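Local coordinates for uncharacterized protein MJ1460 (Methanocaldococcus jannaschii DSM 2661, PDB 2OSO) that is of unknown function but binds a zinc ion and carries a domain of the vinyl-4-reductase (V4R) family, at residues S49-S52 / L53-G57. The protein carries 3 engineered substitutions. Sequence-based numbering, arbitrary orientation. Where two conformers were deposited one is given.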
loop_
_atom_site.group_PDB
_atom_site.type_symbol
_atom_site.label_atom_id
_atom_site.label_comp_id
_atom_site.label_asym_id
_atom_site.label_seq_id
_atom_site.Cartn_x
_atom_site.Cartn_y
_atom_site.Cartn_z
ATOM N N SER A 49 -3.783 -12.085 15.565
ATOM C CA SER A 49 -3.608 -10.847 16.350
ATOM C C SER A 49 -4.547 -9.702 15.889
ATOM O O SER A 49 -5.592 -9.977 15.276
ATOM C CB SER A 49 -2.137 -10.418 16.351
ATOM N N GLU A 50 -4.143 -8.453 16.137
ATOM C CA GLU A 50 -5.043 -7.298 16.064
ATOM C C GLU A 50 -4.275 -5.964 16.090
ATOM O O GLU A 50 -3.262 -5.839 16.795
ATOM C CB GLU A 50 -5.978 -7.354 17.274
ATOM C CG GLU A 50 -7.107 -6.359 17.308
ATOM C CD GLU A 50 -7.816 -6.404 18.638
ATOM O OE1 GLU A 50 -8.384 -7.463 18.962
ATOM O OE2 GLU A 50 -7.785 -5.393 19.368
ATOM N N THR A 51 -4.754 -4.976 15.327
ATOM C CA THR A 51 -4.186 -3.583 15.376
ATOM C C THR A 51 -5.186 -2.569 14.763
ATOM O O THR A 51 -6.364 -2.893 14.597
ATOM C CB THR A 51 -2.721 -3.518 14.750
ATOM O OG1 THR A 51 -2.122 -2.224 14.986
ATOM C CG2 THR A 51 -2.728 -3.866 13.276
ATOM N N SER A 52 -4.779 -1.335 14.488
ATOM C CA SER A 52 -5.680 -0.402 13.761
ATOM C C SER A 52 -4.923 0.397 12.724
ATOM O O SER A 52 -3.719 0.495 12.780
ATOM C CB SER A 52 -6.362 0.544 14.728
ATOM O OG SER A 52 -5.474 1.526 15.145
ATOM N N LEU A 53 -5.636 0.959 11.758
ATOM C CA LEU A 53 -5.007 1.851 10.789
ATOM C C LEU A 53 -4.336 3.094 11.449
ATOM O O LEU A 53 -3.313 3.580 10.975
ATOM C CB LEU A 53 -6.021 2.267 9.726
ATOM C CG LEU A 53 -6.233 1.145 8.677
ATOM C CD1 LEU A 53 -7.323 1.494 7.760
ATOM C CD2 LEU A 53 -4.935 0.941 7.874
ATOM N N TYR A 54 -4.938 3.605 12.511
ATOM C CA TYR A 54 -4.329 4.683 13.293
ATOM C C TYR A 54 -2.995 4.248 13.886
ATOM O O TYR A 54 -1.984 4.933 13.749
ATOM C CB TYR A 54 -5.267 5.091 14.401
ATOM C CG TYR A 54 -4.760 6.252 15.231
ATOM C CD1 TYR A 54 -4.939 7.539 14.808
ATOM C CD2 TYR A 54 -4.132 6.045 16.440
ATOM C CE1 TYR A 54 -4.466 8.625 15.543
ATOM C CE2 TYR A 54 -3.649 7.140 17.202
ATOM C CZ TYR A 54 -3.845 8.429 16.747
ATOM O OH TYR A 54 -3.370 9.543 17.457
ATOM N N GLU A 55 -2.964 3.115 14.537
ATOM C CA GLU A 55 -1.710 2.677 15.140
ATOM C C GLU A 55 -0.612 2.371 14.120
ATOM O O GLU A 55 0.543 2.741 14.309
ATOM C CB GLU A 55 -1.969 1.493 16.054
ATOM C CG GLU A 55 -2.790 1.880 17.261
ATOM C CD GLU A 55 -3.233 0.672 18.042
ATOM O OE1 GLU A 55 -2.370 -0.228 18.268
ATOM O OE2 GLU A 55 -4.435 0.651 18.422
ATOM N N ILE A 56 -0.972 1.757 12.996
ATOM C CA ILE A 56 -0.041 1.615 11.891
ATOM C C ILE A 56 0.466 2.952 11.312
ATOM O O ILE A 56 1.642 3.092 10.980
ATOM C CB ILE A 56 -0.638 0.695 10.750
ATOM C CG1 ILE A 56 -1.058 -0.678 11.287
ATOM C CG2 ILE A 56 0.377 0.528 9.605
ATOM C CD1 ILE A 56 0.176 -1.552 11.698
ATOM N N GLY A 57 -0.412 3.928 11.125
ATOM C CA GLY A 57 -0.020 5.289 10.761
ATOM C C GLY A 57 0.953 5.909 11.747
ATOM O O GLY A 57 1.977 6.473 11.334
#
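The carboxylate of E55 turns one face toward the two hydroxyls that precede its helix: S52 OG and T51 OG1 lie on the same side of its plane, well above it. E55 OE2 approaches S52 OG to 3.5 Å, and E55 OE1 stands 3.8 Å from T51 OG1. The ring of Y54 swings away from this cluster to pack on A121 and A125 of helix 118-132, its OH hydrogen-bonded to V138 N, while Y54 CB rests against S52 OG. The principle illustrated is the helix N-cap. Set between its own backbone N and carbonyl carbon (chi1 76°), S52 OG turns back over the first turn of helix 53-64 and accepts from E55 N at 3.0 Å, nearly straight at 170°. Replacing S52 by an alanine would probably leave E55 N without this capping acceptor at the start of the helix. The Ser-x-x-Glu pattern recalls a capping box, but the reciprocal bond is missing: E55 OE2 remains 4.4 Å from S52 N, which is buried without a partner. One residue on, I56 N donates to S52 O at 3.0 Å, the first i to i+4 bond, and I56 CG1 lies against that same oxygen. Beyond it the T51 side chain crosses that of I56 at about a right angle, T51 CG2 lying 4.0 Å from I56 CD1. E6 of the second subunit accepts from L53 N, and K43 of that subunit packs on T51 and I56.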